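Local coordinates for protein SusD homolog (Bacteroides thetaiotaomicron, PDB 3EHM) that probably binds mucin O-glycans as a SusD-like outer-membrane lipoprotein of a gut symbiont, helping the bacterium capture host glycans, at residues A27-M30 with N31-R35; A132-R135 with A136-F140; Q160-V163 with Y164-L168. All blocks are in the same frame, centred on the assembly; numbering follows the deposited sequence.

How the contacts relate
The three contacts are all i to i+4 turns of helix, but they sit at different depths. Contact 2, near the end of helix 116-140, is the core one: its touching residues are all buried, about 10 Å from the chain centre. Contacts 1 and 3, on helices 23-36 and 160-178, are partly buried and lie about 19 Å out. Contact 3 meets contact 2 directly, with a probable hydrogen bond between Y164 OH and D138 OD1; contact 1 does not touch either, though F29 and M32 pack on an earlier part of helix 116-140. Chemistry follows place: glutamine amides gripping carbonyls in contact 1, a buried carboxylate answered by outside donors in contact 2, and a partly exposed salt bridge in contact 3.

Contact 1: A27-M30 with N31-R35; sequences ARFM and NMQQR
The F29 ring carries the amide of Q33 on one face: NE2 stands 3.1 Å above the ring plane, displaced toward the rim by CD2 and CE2, and the two planes are 26° apart, so amide and ring stack. Closer to the backbone, Q33 CG makes a CH-pi contact over the same ring, 4.2 Å from its centroid. F29 can take this place because its CG is anti to the backbone N (chi1 -177°), while the Q33 chain runs extended beyond CG. I124, V128 and M186 also pack on the ring.

Q33 NE2 also donates to F29 O at 3.1 Å, coming from above the carbonyl plane. The Q33 backbone N reaches that oxygen from the opposite face, which gives it two donors. Q33 is held from outside as well, OE1 by L191 N and NE2 by Y189 O, and this fixes the amide's rotation.

One residue on, Q34 repeats the grip: NE2 lies 3.0 Å from M30 O, again above the carbonyl plane, with Q34 N on the other side. Backbone bonds from N31 to A27 and M32 to R28 complete the turn. R28 reaches away to a salt bridge with E105. This is an amphipathic helix laid against helices 85-110 and 116-140 in the largely helical SusD fold.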
# COMPACT_ATOMS: atom_id res chain seq x y z
N ALA A 27 -1.97 -2.59 -26.29
CA ALA A 27 -3.03 -1.83 -25.64
C ALA A 27 -3.49 -2.51 -24.35
O ALA A 27 -3.70 -1.85 -23.33
CB ALA A 27 -4.21 -1.66 -26.59
N ARG A 28 -3.66 -3.82 -24.40
CA ARG A 28 -4.09 -4.59 -23.24
C ARG A 28 -3.09 -4.49 -22.10
O ARG A 28 -3.47 -4.31 -20.94
CB ARG A 28 -4.29 -6.05 -23.64
CG ARG A 28 -5.52 -6.27 -24.49
CD ARG A 28 -5.41 -7.56 -25.28
NE ARG A 28 -6.67 -7.91 -25.92
CZ ARG A 28 -6.80 -8.21 -27.20
NH1 ARG A 28 -5.74 -8.21 -28.00
NH2 ARG A 28 -7.99 -8.53 -27.69
N PHE A 29 -1.81 -4.61 -22.43
CA PHE A 29 -0.76 -4.55 -21.41
C PHE A 29 -0.67 -3.16 -20.78
O PHE A 29 -0.44 -3.04 -19.57
CB PHE A 29 0.59 -4.94 -22.03
CG PHE A 29 1.72 -4.98 -21.04
CD1 PHE A 29 1.58 -5.65 -19.82
CD2 PHE A 29 2.93 -4.36 -21.32
CE1 PHE A 29 2.62 -5.70 -18.91
CE2 PHE A 29 3.98 -4.40 -20.41
CZ PHE A 29 3.83 -5.07 -19.20
N MSE A 30 -0.84 -2.11 -21.57
CA MSE A 30 -0.76 -0.77 -21.02
C MSE A 30 -1.97 -0.49 -20.12
O MSE A 30 -1.86 0.23 -19.13
CB MSE A 30 -0.65 0.28 -22.13
CG MSE A 30 0.69 0.23 -22.85
SE MSE A 30 1.11 1.86 -23.81
CE MSE A 30 -0.23 1.70 -25.20
N ASN A 31 -3.11 -1.07 -20.47
CA ASN A 31 -4.32 -0.91 -19.67
C ASN A 31 -4.05 -1.55 -18.32
O ASN A 31 -4.35 -0.98 -17.27
CB ASN A 31 -5.52 -1.59 -20.35
CG ASN A 31 -6.81 -1.45 -19.56
OD1 ASN A 31 -7.84 -2.02 -19.92
ND2 ASN A 31 -6.77 -0.69 -18.48
N MSE A 32 -3.46 -2.74 -18.35
CA MSE A 32 -3.13 -3.46 -17.12
C MSE A 32 -2.26 -2.64 -16.19
O MSE A 32 -2.53 -2.52 -14.99
CB MSE A 32 -2.40 -4.78 -17.42
CG MSE A 32 -3.28 -5.90 -17.94
SE MSE A 32 -2.27 -7.57 -18.00
CE MSE A 32 -2.11 -7.88 -16.10
N GLN A 33 -1.19 -2.07 -16.74
CA GLN A 33 -0.26 -1.27 -15.95
C GLN A 33 -0.91 -0.07 -15.28
O GLN A 33 -0.57 0.28 -14.15
CB GLN A 33 0.90 -0.81 -16.84
CG GLN A 33 1.70 -1.96 -17.41
CD GLN A 33 2.72 -1.51 -18.42
OE1 GLN A 33 3.79 -1.02 -18.07
NE2 GLN A 33 2.39 -1.67 -19.70
N GLN A 34 -1.85 0.56 -15.97
CA GLN A 34 -2.53 1.72 -15.41
C GLN A 34 -3.56 1.32 -14.36
O GLN A 34 -4.08 2.17 -13.64
CB GLN A 34 -3.23 2.50 -16.52
CG GLN A 34 -2.29 3.02 -17.58
CD GLN A 34 -3.04 3.60 -18.75
OE1 GLN A 34 -3.66 4.65 -18.64
NE2 GLN A 34 -2.99 2.91 -19.89
N ARG A 35 -3.86 0.02 -14.27
CA ARG A 35 -4.85 -0.48 -13.32
C ARG A 35 -4.30 -0.97 -11.98
O ARG A 35 -5.03 -1.00 -10.99
CB ARG A 35 -5.65 -1.63 -13.96
CG ARG A 35 -6.48 -1.22 -15.15
CD ARG A 35 -7.59 -0.27 -14.75
NE ARG A 35 -8.44 0.04 -15.90
CZ ARG A 35 -9.59 0.71 -15.81
NH1 ARG A 35 -10.03 1.13 -14.63
NH2 ARG A 35 -10.30 0.95 -16.91

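Contact 2: A132-R135 with A136-F140; sequences AWLR and ATDVF
L134 and D138 meet through two different first torsions. L134 has CG anti to its own N (chi1 171°), swinging CD1 forward along the helix, whereas D138 has CG anti to its carbonyl carbon (chi1 -70°), folding the carboxylate back over the preceding turn. The two side chains therefore come together with CD1 of L134 3.4 Å from OD2 of D138.

The fold-back also sets D138 OD2 just 3.0 Å from L134 O. Both are acceptors, so nothing binds them to each other, an approach that would probably be unfavourable but for the partners of the carboxylate: R214 forms a salt bridge to OD2, and OD1 accepts from Y164 and the indole of W521. D138 is buried, and these partners probably stabilise its charge.

T137 faces the same turn differently. Its OG1 points to the carbonyl of G141, which leaves CG2 in the crowded position between N and C, 3.2 Å from L134 O. T137 N makes a nearly straight bond to W133 O, at 2.9 Å and 172°. W133 and A136 touch more lightly through their CB atoms, 4.5 Å apart; the indole stacks with Y96 and donates to its carbonyl. R135 leads its guanidinium off to D56.

Toward F140 the hydrogen-bond pattern changes. The V139 amide bonds R135 O only weakly, and A136 O accepts from both V139 N and F140 N. This is the last turn of helix 116-140, which packs in the interior of the SusD-like helical fold against helices 85-110, 160-178 and 449-459.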
# COMPACT_ATOMS: atom_id res chain seq x y z
N ALA A 132 -1.16 -6.53 -8.66
CA ALA A 132 -2.49 -5.95 -8.47
C ALA A 132 -3.35 -6.83 -7.56
O ALA A 132 -4.01 -6.33 -6.65
CB ALA A 132 -3.17 -5.75 -9.81
N TRP A 133 -3.35 -8.13 -7.81
CA TRP A 133 -4.17 -9.03 -7.01
C TRP A 133 -3.63 -9.29 -5.61
O TRP A 133 -4.34 -9.82 -4.76
CB TRP A 133 -4.43 -10.34 -7.76
CG TRP A 133 -5.35 -10.14 -8.93
CD1 TRP A 133 -5.94 -8.96 -9.33
CD2 TRP A 133 -5.81 -11.14 -9.84
NE1 TRP A 133 -6.73 -9.18 -10.43
CE2 TRP A 133 -6.67 -10.50 -10.77
CE3 TRP A 133 -5.57 -12.52 -9.97
CZ2 TRP A 133 -7.30 -11.20 -11.81
CZ3 TRP A 133 -6.20 -13.21 -11.01
CH2 TRP A 133 -7.05 -12.54 -11.91
N LEU A 134 -2.37 -8.91 -5.38
CA LEU A 134 -1.80 -9.05 -4.05
C LEU A 134 -2.55 -8.01 -3.21
O LEU A 134 -2.88 -8.24 -2.05
CB LEU A 134 -0.30 -8.74 -4.05
CG LEU A 134 0.36 -8.65 -2.66
CD1 LEU A 134 0.09 -9.94 -1.88
CD2 LEU A 134 1.86 -8.43 -2.82
N ARG A 135 -2.83 -6.86 -3.83
CA ARG A 135 -3.58 -5.80 -3.16
C ARG A 135 -5.01 -6.29 -2.93
O ARG A 135 -5.58 -6.09 -1.85
CB ARG A 135 -3.63 -4.54 -4.03
CG ARG A 135 -2.31 -3.76 -4.10
CD ARG A 135 -2.23 -2.94 -5.38
NE ARG A 135 -3.26 -1.91 -5.50
CZ ARG A 135 -3.22 -0.73 -4.88
NH1 ARG A 135 -2.19 -0.43 -4.09
NH2 ARG A 135 -4.18 0.15 -5.08
N ALA A 136 -5.58 -6.93 -3.94
CA ALA A 136 -6.94 -7.45 -3.86
C ALA A 136 -7.13 -8.39 -2.68
O ALA A 136 -8.03 -8.21 -1.86
CB ALA A 136 -7.31 -8.16 -5.16
N THR A 137 -6.28 -9.41 -2.58
CA THR A 137 -6.41 -10.35 -1.48
C THR A 137 -6.09 -9.69 -0.14
O THR A 137 -6.71 -10.00 0.88
CB THR A 137 -5.51 -11.58 -1.66
OG1 THR A 137 -5.68 -12.46 -0.54
CG2 THR A 137 -4.05 -11.18 -1.78
N ASP A 138 -5.13 -8.78 -0.13
CA ASP A 138 -4.77 -8.10 1.11
C ASP A 138 -5.86 -7.15 1.58
O ASP A 138 -5.89 -6.75 2.74
CB ASP A 138 -3.44 -7.36 0.95
CG ASP A 138 -2.26 -8.30 0.83
OD1 ASP A 138 -2.43 -9.49 1.16
OD2 ASP A 138 -1.17 -7.85 0.43
N VAL A 139 -6.76 -6.79 0.67
CA VAL A 139 -7.86 -5.90 1.00
C VAL A 139 -9.14 -6.68 1.35
O VAL A 139 -9.79 -6.36 2.34
CB VAL A 139 -8.16 -4.93 -0.16
CG1 VAL A 139 -9.51 -4.25 0.05
CG2 VAL A 139 -7.06 -3.87 -0.23
N PHE A 140 -9.47 -7.70 0.56
CA PHE A 140 -10.69 -8.49 0.80
C PHE A 140 -10.48 -9.84 1.48
O PHE A 140 -11.38 -10.34 2.17
CB PHE A 140 -11.44 -8.76 -0.51
CG PHE A 140 -11.99 -7.54 -1.19
CD1 PHE A 140 -11.27 -6.89 -2.18
CD2 PHE A 140 -13.26 -7.06 -0.86
CE1 PHE A 140 -11.80 -5.78 -2.84
CE2 PHE A 140 -13.80 -5.95 -1.51
CZ PHE A 140 -13.06 -5.31 -2.51

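Contact 3: Q160-V163 with Y164-L168; sequences QEVV and YRSML
Charge pairing joins E161 to R165. The two chains run alongside each other, and E161 OE2 takes the NE of R165 at 3.2 Å as a salt bridge. The carboxylate oxygen is met on its anti side, 33° out of the carboxylate plane, while from the arginine's viewpoint it sits at the guanidinium edge, in plane. NH2 adds a weak bond to the same oxygen, and beyond this pair it forms a second salt bridge with D219. One guanidinium thus ties its own helix to an acidic residue farther along the chain.

Hydrogen bonding to the backbone is doubled at V162. S166 turns its OG back beside its own N (chi1 -56°), and the hydroxyl donates to V162 O at 2.7 Å. S166 N comes to V162 O from the opposite face, at 2.9 Å. N146 ND2 is a further partner of OG. This serine-to-carbonyl bond, i to i-4, is a familiar feature of helices, here in the opening turns of helix 160-178, where the hydroxyl of S159 bonds the V162 amide. Y164 and M167 pack against helices 116-140 and 197-215 of the SusD-like fold.

Aromatic and apolar contacts lie on the inward side. Q160 runs beside Y164, its CG 4.0 Å from CD1, with amide and ring planes nearly perpendicular at 79°. Q160 O approaches the ring edge, 3.5 Å from CD1. The amide of Q160 bonds W520 N through OE1; the Y164 hydroxyl, besides its bond to the acid D138, pairs with R214 NE, and its ring meets W521. Next to them V163 CG1 touches CE of selenomethionine M167 at 3.9 Å, the two chains pointing the same way.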
# COMPACT_ATOMS: atom_id res chain seq x y z
N GLN A 160 -7.52 -17.15 1.44
CA GLN A 160 -6.36 -16.28 1.33
C GLN A 160 -5.04 -17.06 1.43
O GLN A 160 -4.06 -16.72 0.76
CB GLN A 160 -6.40 -15.19 2.40
CG GLN A 160 -5.22 -14.25 2.37
CD GLN A 160 -5.49 -12.97 3.13
OE1 GLN A 160 -5.95 -12.99 4.27
NE2 GLN A 160 -5.19 -11.83 2.50
N GLU A 161 -5.01 -18.10 2.26
CA GLU A 161 -3.80 -18.90 2.39
C GLU A 161 -3.47 -19.56 1.06
O GLU A 161 -2.30 -19.64 0.68
CB GLU A 161 -3.97 -19.98 3.47
CG GLU A 161 -2.91 -21.08 3.38
CD GLU A 161 -2.92 -22.03 4.56
OE1 GLU A 161 -3.99 -22.21 5.19
OE2 GLU A 161 -1.86 -22.61 4.86
N VAL A 162 -4.49 -20.04 0.35
CA VAL A 162 -4.26 -20.69 -0.94
C VAL A 162 -3.81 -19.67 -1.98
O VAL A 162 -2.99 -19.98 -2.85
CB VAL A 162 -5.54 -21.42 -1.41
CG1 VAL A 162 -5.37 -21.91 -2.84
CG2 VAL A 162 -5.82 -22.60 -0.49
N VAL A 163 -4.34 -18.45 -1.90
CA VAL A 163 -3.96 -17.40 -2.83
C VAL A 163 -2.46 -17.14 -2.67
O VAL A 163 -1.73 -17.05 -3.66
CB VAL A 163 -4.73 -16.09 -2.56
CG1 VAL A 163 -4.20 -14.97 -3.46
CG2 VAL A 163 -6.22 -16.30 -2.78
N TYR A 164 -2.02 -17.02 -1.43
CA TYR A 164 -0.61 -16.77 -1.16
C TYR A 164 0.28 -17.92 -1.63
O TYR A 164 1.28 -17.69 -2.31
CB TYR A 164 -0.38 -16.48 0.32
CG TYR A 164 -0.42 -15.01 0.65
CD1 TYR A 164 -1.61 -14.28 0.57
CD2 TYR A 164 0.74 -14.33 1.01
CE1 TYR A 164 -1.63 -12.90 0.82
CE2 TYR A 164 0.73 -12.96 1.26
CZ TYR A 164 -0.45 -12.25 1.16
OH TYR A 164 -0.45 -10.90 1.41
N ARG A 165 -0.08 -19.15 -1.28
CA ARG A 165 0.71 -20.30 -1.69
C ARG A 165 0.81 -20.39 -3.20
O ARG A 165 1.87 -20.68 -3.76
CB ARG A 165 0.10 -21.60 -1.16
CG ARG A 165 0.27 -21.82 0.33
CD ARG A 165 -0.38 -23.12 0.80
NE ARG A 165 -0.14 -23.35 2.22
CZ ARG A 165 1.04 -23.68 2.74
NH1 ARG A 165 2.09 -23.84 1.94
NH2 ARG A 165 1.17 -23.86 4.04
N SER A 166 -0.32 -20.13 -3.87
CA SER A 166 -0.39 -20.19 -5.33
C SER A 166 0.37 -19.06 -6.02
O SER A 166 1.01 -19.28 -7.05
CB SER A 166 -1.85 -20.18 -5.77
OG SER A 166 -2.57 -21.25 -5.17
N MSE A 167 0.32 -17.86 -5.45
CA MSE A 167 1.01 -16.73 -6.05
C MSE A 167 2.53 -16.89 -5.98
O MSE A 167 3.24 -16.51 -6.91
CB MSE A 167 0.60 -15.42 -5.38
CG MSE A 167 1.04 -14.20 -6.16
SE MSE A 167 0.47 -12.55 -5.33
CE MSE A 167 -1.44 -12.85 -5.31
N LEU A 168 3.02 -17.44 -4.87
CA LEU A 168 4.46 -17.65 -4.72
C LEU A 168 4.95 -18.64 -5.78
O LEU A 168 6.00 -18.44 -6.40
CB LEU A 168 4.78 -18.18 -3.31
CG LEU A 168 4.77 -17.15 -2.17
CD1 LEU A 168 4.80 -17.86 -0.83
CD2 LEU A 168 5.97 -16.22 -2.31